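Local coordinates for tail spike protein gp49 (Pseudomonas phage LKA1, PDB 4RU4) that probably cleaves the O-specific polysaccharide of Pseudomonas as a lyase, degrading the host cell envelope during phage entry, at residues I345-G353 with I363-V372; C387-Q396 with S428-Y439. All coordinates share one frame; numbering follows the deposited sequence. Where two conformers were deposited one is given.

Contact 1. Residues I345-G353 with I363-V372. With CA (calcium ion), chain C.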
# COMPACT_ATOMS: atom_id res chain seq x y z
N ILE B 345 13.82 2.80 -0.34
CA ILE B 345 14.93 2.38 -1.21
C ILE B 345 15.93 3.52 -1.36
O ILE B 345 15.67 4.51 -2.06
CB ILE B 345 14.41 1.94 -2.62
CG1 ILE B 345 13.35 0.83 -2.46
CG2 ILE B 345 15.59 1.48 -3.54
CD1 ILE B 345 12.62 0.44 -3.77
N TYR B 346 17.06 3.41 -0.66
CA TYR B 346 18.12 4.39 -0.84
C TYR B 346 19.02 3.92 -1.96
O TYR B 346 19.58 2.83 -1.87
CB TYR B 346 18.98 4.48 0.43
CG TYR B 346 18.22 5.02 1.62
CD1 TYR B 346 18.04 6.38 1.77
CD2 TYR B 346 17.68 4.16 2.59
CE1 TYR B 346 17.36 6.91 2.90
CE2 TYR B 346 17.02 4.66 3.71
CZ TYR B 346 16.85 6.03 3.86
OH TYR B 346 16.18 6.53 4.96
N GLY B 347 19.17 4.73 -3.01
CA GLY B 347 20.15 4.41 -4.04
C GLY B 347 19.52 3.88 -5.33
O GLY B 347 20.19 3.24 -6.13
N GLY B 348 18.23 4.14 -5.52
CA GLY B 348 17.64 3.91 -6.83
C GLY B 348 17.01 2.55 -7.08
O GLY B 348 17.24 1.58 -6.34
N ALA B 349 16.23 2.48 -8.15
CA ALA B 349 15.50 1.26 -8.46
C ALA B 349 15.44 1.05 -9.99
O ALA B 349 15.88 1.90 -10.76
CB ALA B 349 14.09 1.32 -7.85
N THR B 350 14.89 -0.09 -10.42
CA THR B 350 14.95 -0.38 -11.85
C THR B 350 13.69 -1.05 -12.40
O THR B 350 13.02 -1.82 -11.71
CB THR B 350 16.18 -1.30 -12.20
OG1 THR B 350 16.31 -1.42 -13.63
CG2 THR B 350 15.97 -2.68 -11.65
N TRP B 351 13.40 -0.75 -13.66
CA TRP B 351 12.37 -1.44 -14.43
C TRP B 351 13.11 -2.31 -15.44
O TRP B 351 13.85 -1.78 -16.27
CB TRP B 351 11.59 -0.40 -15.23
CG TRP B 351 10.46 0.31 -14.56
CD1 TRP B 351 9.64 -0.15 -13.54
CD2 TRP B 351 9.99 1.62 -14.89
NE1 TRP B 351 8.68 0.80 -13.25
CE2 TRP B 351 8.86 1.88 -14.08
CE3 TRP B 351 10.40 2.57 -15.83
CZ2 TRP B 351 8.14 3.06 -14.17
CZ3 TRP B 351 9.68 3.75 -15.92
CH2 TRP B 351 8.57 3.99 -15.09
N GLN B 352 12.89 -3.62 -15.41
CA GLN B 352 13.45 -4.55 -16.37
C GLN B 352 12.42 -5.68 -16.55
O GLN B 352 11.62 -5.94 -15.65
CB GLN B 352 14.77 -5.15 -15.84
CG GLN B 352 15.78 -4.11 -15.41
CD GLN B 352 17.18 -4.65 -15.19
OE1 GLN B 352 17.56 -5.67 -15.77
NE2 GLN B 352 17.98 -3.94 -14.37
N GLY B 353 12.47 -6.39 -17.67
CA GLY B 353 11.60 -7.55 -17.85
C GLY B 353 10.23 -7.17 -18.35
O GLY B 353 10.11 -6.56 -19.40
N ILE B 363 12.04 6.43 -2.70
CA ILE B 363 13.26 6.03 -3.43
C ILE B 363 14.15 7.25 -3.62
O ILE B 363 13.68 8.29 -4.10
CB ILE B 363 12.92 5.42 -4.84
CG1 ILE B 363 11.71 4.47 -4.76
CG2 ILE B 363 14.17 4.71 -5.44
CD1 ILE B 363 11.23 3.91 -6.14
N THR B 364 15.42 7.15 -3.22
CA THR B 364 16.39 8.20 -3.51
C THR B 364 17.30 7.85 -4.69
O THR B 364 17.29 6.74 -5.18
CB THR B 364 17.29 8.51 -2.31
OG1 THR B 364 18.11 7.37 -2.03
CG2 THR B 364 16.48 8.87 -1.08
N ASN B 365 18.10 8.82 -5.14
CA ASN B 365 18.92 8.64 -6.35
C ASN B 365 20.11 7.71 -6.17
O ASN B 365 20.67 7.56 -5.06
CB ASN B 365 19.44 10.00 -6.81
CG ASN B 365 20.25 10.72 -5.72
OD1 ASN B 365 19.69 11.26 -4.75
ND2 ASN B 365 21.57 10.76 -5.89
N ALA B 366 20.50 7.09 -7.27
CA ALA B 366 21.82 6.50 -7.43
C ALA B 366 22.84 7.61 -7.76
O ALA B 366 22.47 8.79 -7.89
CB ALA B 366 21.80 5.47 -8.54
N SER B 367 24.11 7.23 -7.94
CA SER B 367 25.16 8.24 -8.01
C SER B 367 25.02 9.16 -9.20
O SER B 367 25.36 10.35 -9.11
CB SER B 367 26.57 7.63 -8.00
OG SER B 367 26.81 6.93 -9.18
N GLY B 368 24.47 8.63 -10.29
CA GLY B 368 24.27 9.40 -11.49
C GLY B 368 23.20 10.47 -11.37
O GLY B 368 23.13 11.33 -12.24
N GLY B 369 22.37 10.43 -10.34
CA GLY B 369 21.36 11.46 -10.16
C GLY B 369 19.96 11.01 -10.56
O GLY B 369 18.97 11.67 -10.23
N TRP B 370 19.88 9.91 -11.30
CA TRP B 370 18.59 9.34 -11.67
C TRP B 370 18.03 8.56 -10.47
O TRP B 370 18.75 8.31 -9.50
CB TRP B 370 18.72 8.41 -12.88
CG TRP B 370 19.88 7.42 -12.77
CD1 TRP B 370 21.14 7.56 -13.30
CD2 TRP B 370 19.86 6.15 -12.11
NE1 TRP B 370 21.91 6.44 -13.00
CE2 TRP B 370 21.15 5.57 -12.26
CE3 TRP B 370 18.88 5.45 -11.38
CZ2 TRP B 370 21.48 4.31 -11.74
CZ3 TRP B 370 19.21 4.19 -10.85
CH2 TRP B 370 20.51 3.64 -11.03
N ILE B 371 16.74 8.23 -10.52
CA ILE B 371 16.09 7.52 -9.42
C ILE B 371 15.57 6.15 -9.85
O ILE B 371 15.70 5.16 -9.13
CB ILE B 371 14.92 8.35 -8.82
CG1 ILE B 371 15.44 9.70 -8.33
CG2 ILE B 371 14.22 7.59 -7.66
CD1 ILE B 371 14.32 10.64 -7.89
N VAL B 372 14.97 6.10 -11.05
CA VAL B 372 14.51 4.84 -11.59
C VAL B 372 15.16 4.68 -12.95
O VAL B 372 15.04 5.57 -13.77
CB VAL B 372 12.97 4.80 -11.76
CG1 VAL B 372 12.58 3.50 -12.47
CG2 VAL B 372 12.28 4.94 -10.37
CA CA C . 24.73 13.43 -12.40
O HOH W 1 26.77 12.43 -11.27
O HOH W 2 25.03 12.77 -14.78
O HOH W 3 24.25 14.31 -10.15
O HOH W 4 25.94 15.43 -12.85
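Methyl CG2 of Ile363 is the main bump: it enters the hollow formed by the side of Ile345, the bare CA of Gly348 (3.8 Å away) and CB of Ala349. Here the flanks of the two isoleucines run alongside each other. Gly348 presents a bare CA where the Trp370 ring and CB of Ala366 crowd close, and its positive phi, like that of Gly347, suits glycine where the chain turns. Thr364 fills the polar notch beside this turn, its OG1 accepting from Gly347 N at 3.0 Å. Past the Gly347-Gly348 turn, CG1 of Val372 sits over one face of the Trp351 indole, toward its rim, in a CH-pi contact 4.2 Å from the centroid of the six-membered ring. Within 363-372, CB of Ala366 lies over a face of Trp370, at the start of the type I turn 366-369 whose Gly368 O binds calcium at 2.6 Å. Backbone bond Thr364 N to Ile345 O joins the two coils before the turn, Ala349 N to Ile371 O after it. Such parallel pairing of equivalent strands, with apolar residues of successive coils stacked in the interior, as Ile345 on Ile363, is the hallmark of the right-handed parallel beta-helix of pectate lyase-like proteins.

Contact 2. Residues C387-Q396 with S428-Y439. With CA (calcium ion), chain C.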
# COMPACT_ATOMS: atom_id res chain seq x y z
N CYS B 387 4.59 6.82 -5.73
CA CYS B 387 5.88 6.81 -5.04
C CYS B 387 6.35 8.21 -4.66
O CYS B 387 6.00 9.21 -5.29
CB CYS B 387 6.94 6.11 -5.90
SG CYS B 387 6.59 4.31 -6.11
N THR B 388 7.19 8.25 -3.63
CA THR B 388 7.83 9.48 -3.22
C THR B 388 9.28 9.37 -3.68
O THR B 388 10.00 8.45 -3.28
CB THR B 388 7.75 9.61 -1.70
OG1 THR B 388 6.38 9.74 -1.31
CG2 THR B 388 8.58 10.83 -1.22
N LEU B 389 9.70 10.27 -4.57
CA LEU B 389 11.01 10.16 -5.21
C LEU B 389 11.86 11.39 -4.85
O LEU B 389 11.36 12.52 -4.83
CB LEU B 389 10.86 10.08 -6.74
CG LEU B 389 9.86 9.05 -7.27
CD1 LEU B 389 9.72 9.23 -8.77
CD2 LEU B 389 10.32 7.63 -6.94
N TYR B 390 13.14 11.19 -4.54
CA TYR B 390 14.02 12.33 -4.24
C TYR B 390 15.39 12.15 -4.83
O TYR B 390 16.03 11.12 -4.63
CB TYR B 390 14.17 12.57 -2.72
CG TYR B 390 15.10 13.72 -2.34
CD1 TYR B 390 15.10 14.93 -3.04
CD2 TYR B 390 15.99 13.59 -1.27
CE1 TYR B 390 15.95 15.97 -2.67
CE2 TYR B 390 16.83 14.62 -0.91
CZ TYR B 390 16.81 15.81 -1.62
OH TYR B 390 17.65 16.84 -1.26
N THR B 391 15.86 13.17 -5.55
CA THR B 391 17.25 13.17 -6.01
C THR B 391 17.96 14.46 -5.61
O THR B 391 17.39 15.56 -5.68
CB THR B 391 17.45 12.91 -7.52
OG1 THR B 391 18.84 13.09 -7.83
CG2 THR B 391 16.65 13.86 -8.35
N THR B 392 19.20 14.31 -5.16
CA THR B 392 20.05 15.46 -4.80
C THR B 392 20.92 15.87 -5.99
O THR B 392 21.70 16.82 -5.90
CB THR B 392 21.03 15.09 -3.64
OG1 THR B 392 21.79 13.93 -4.02
CG2 THR B 392 20.29 14.79 -2.33
N GLY B 393 20.80 15.15 -7.11
CA GLY B 393 21.68 15.38 -8.24
C GLY B 393 20.96 15.73 -9.53
O GLY B 393 19.83 16.24 -9.50
N ASP B 394 21.59 15.42 -10.66
CA ASP B 394 21.05 15.76 -11.96
C ASP B 394 21.62 14.77 -12.96
O ASP B 394 22.82 14.81 -13.23
CB ASP B 394 21.52 17.18 -12.34
CG ASP B 394 21.08 17.61 -13.73
OD1 ASP B 394 20.32 16.87 -14.41
OD2 ASP B 394 21.47 18.73 -14.13
N PRO B 395 20.77 13.88 -13.50
CA PRO B 395 21.26 12.84 -14.42
C PRO B 395 21.43 13.31 -15.87
O PRO B 395 22.01 12.58 -16.68
CB PRO B 395 20.16 11.76 -14.33
CG PRO B 395 18.87 12.58 -14.09
CD PRO B 395 19.33 13.73 -13.19
N GLN B 396 20.97 14.52 -16.19
CA GLN B 396 21.09 14.99 -17.58
C GLN B 396 22.51 15.06 -18.16
O GLN B 396 22.69 14.75 -19.35
CB GLN B 396 20.33 16.32 -17.79
CG GLN B 396 20.23 16.72 -19.27
CD GLN B 396 21.48 17.45 -19.75
OE1 GLN B 396 22.19 18.08 -18.95
NE2 GLN B 396 21.78 17.34 -21.04
N SER B 428 5.01 11.95 -5.57
CA SER B 428 5.75 13.20 -5.61
C SER B 428 7.20 12.98 -6.09
O SER B 428 7.73 11.88 -6.01
CB SER B 428 5.76 13.86 -4.22
OG SER B 428 6.43 13.04 -3.26
N LEU B 429 7.82 14.04 -6.60
CA LEU B 429 9.18 13.96 -7.10
C LEU B 429 9.88 15.26 -6.78
O LEU B 429 9.54 16.30 -7.35
CB LEU B 429 9.19 13.70 -8.62
CG LEU B 429 10.51 13.40 -9.36
CD1 LEU B 429 10.24 12.61 -10.65
CD2 LEU B 429 11.30 14.69 -9.68
N ARG B 430 10.85 15.21 -5.87
CA ARG B 430 11.63 16.38 -5.51
C ARG B 430 13.03 16.25 -6.08
O ARG B 430 13.67 15.21 -5.94
CB ARG B 430 11.72 16.54 -3.99
CG ARG B 430 12.50 17.78 -3.55
CD ARG B 430 12.64 17.86 -2.03
NE ARG B 430 11.37 17.68 -1.33
CZ ARG B 430 11.18 17.88 -0.02
NH1 ARG B 430 12.18 18.30 0.73
NH2 ARG B 430 9.99 17.69 0.52
N ALA B 431 13.48 17.31 -6.74
CA ALA B 431 14.80 17.36 -7.40
C ALA B 431 15.22 18.82 -7.50
O ALA B 431 14.98 19.48 -8.54
CB ALA B 431 14.71 16.75 -8.80
N PRO B 432 15.83 19.35 -6.43
CA PRO B 432 16.16 20.78 -6.35
C PRO B 432 17.33 21.20 -7.21
O PRO B 432 17.53 22.40 -7.41
CB PRO B 432 16.57 20.98 -4.88
CG PRO B 432 16.11 19.73 -4.16
CD PRO B 432 16.13 18.63 -5.18
N SER B 433 18.13 20.24 -7.66
CA SER B 433 19.41 20.61 -8.28
C SER B 433 19.52 20.23 -9.75
O SER B 433 20.61 19.95 -10.23
CB SER B 433 20.60 20.03 -7.48
OG SER B 433 20.48 20.39 -6.11
N LEU B 434 18.40 20.26 -10.46
CA LEU B 434 18.43 20.05 -11.91
C LEU B 434 18.77 21.35 -12.63
O LEU B 434 18.78 22.43 -12.01
CB LEU B 434 17.07 19.52 -12.41
CG LEU B 434 16.50 18.25 -11.76
CD1 LEU B 434 15.15 17.90 -12.43
CD2 LEU B 434 17.50 17.06 -11.84
N SER B 435 19.05 21.27 -13.94
CA SER B 435 19.27 22.49 -14.74
C SER B 435 18.12 22.73 -15.71
O SER B 435 17.18 21.92 -15.80
CB SER B 435 20.58 22.41 -15.54
OG SER B 435 20.39 21.65 -16.72
N THR B 436 18.21 23.83 -16.47
CA THR B 436 17.21 24.12 -17.48
C THR B 436 17.33 23.19 -18.66
O THR B 436 16.56 23.30 -19.61
CB THR B 436 17.30 25.57 -17.97
OG1 THR B 436 18.63 25.81 -18.44
CG2 THR B 436 17.01 26.52 -16.82
N SER B 437 18.34 22.30 -18.65
CA SER B 437 18.46 21.26 -19.69
C SER B 437 17.94 19.88 -19.22
O SER B 437 17.81 18.96 -20.02
CB SER B 437 19.90 21.14 -20.21
OG SER B 437 20.36 22.36 -20.79
N SER B 438 17.62 19.74 -17.94
CA SER B 438 17.23 18.42 -17.40
C SER B 438 15.80 18.05 -17.76
O SER B 438 14.95 18.93 -17.95
CB SER B 438 17.42 18.39 -15.88
OG SER B 438 18.71 18.85 -15.50
N TYR B 439 15.53 16.74 -17.82
CA TYR B 439 14.20 16.22 -18.13
C TYR B 439 13.79 15.18 -17.08
O TYR B 439 14.63 14.44 -16.55
CB TYR B 439 14.13 15.61 -19.54
CG TYR B 439 15.46 15.04 -20.01
CD1 TYR B 439 15.84 13.75 -19.68
CD2 TYR B 439 16.33 15.81 -20.78
CE1 TYR B 439 17.07 13.23 -20.09
CE2 TYR B 439 17.57 15.29 -21.20
CZ TYR B 439 17.92 14.01 -20.85
OH TYR B 439 19.12 13.51 -21.26
CA CA C . 24.73 13.43 -12.40
O HOH W 5 5.52 12.51 -0.82
O HOH W 6 9.12 13.74 -3.29
O HOH W 7 19.39 18.78 -3.38
O HOH W 8 18.10 17.42 -7.73
O HOH W 9 21.87 19.62 -16.61
O HOH W 3 24.25 14.31 -10.15
O HOH W 10 20.80 15.01 -22.51
O HOH W 2 25.03 12.77 -14.78
O HOH W 1 26.77 12.43 -11.27
O HOH W 4 25.94 15.43 -12.85
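The Tyr390 ring, in one of its two conformers, turns an edge to the neighbouring coil: its CD1 lies 3.2 Å from Arg430 O, near the ring plane, and CE1 meets CD of Pro432 at the same rim. In one conformer the aliphatic stem of Arg430 runs past that rim too, before NH2 reaches a salt bridge with Asp355 of the second subunit. The Tyr439 ring is crossed at about a right angle by Gln396, whose CG approaches CE2 to 3.6 Å; a bend at chi2 (-84°) sets the amide nearly perpendicular to the ring (planes 84° apart), where NE2 shares water 10, at the ring's edge, with Tyr439 OH. A third flat group, the Asp394 carboxylate, receives Ser438 OG and Gln396 N on OD1 from opposite faces, the serine at 2.8 Å. The second bond makes an Asx turn. OD2 takes a water that also donates to Gln396 OE1. Leu434 suits the greasy side of this loop, with CD2 packed against Pro395 CD. Along strands 388-390 and 428-431 the backbones form a parallel ladder, including Arg430 N to Leu389 O at 2.9 Å. Asp394 binds calcium through its backbone O (2.5 Å); its carboxylate is instead held by Ser438 OG and Gln396 N. These donors, the water on OD2 and probably the nearby calcium would favour the ionised carboxylate.

In the fold
Both contacts join successive coils of one beta-helix, and strands 362-364 and 388-390, neighbours in the same sheet, tie them together through Ile363 N and Thr388 O. Contact 1 is almost wholly buried: apolar side chains, glycines and one indole face make most of it, beside the backbone bonds. Contact 2 is only partly buried: beyond its backbone ladder and apolar pairs it adds hydroxyls, a carboxylate and bridging waters, and its Arg430 reaches another subunit. The loops of the two meet where Gly369 O bonds to Thr391 OG1 and Pro395 CB packs on the backbone N of Trp370. There calcium is shared, each contact supplying one backbone carbonyl, from Gly368 and Asp394, and four waters completing the shell.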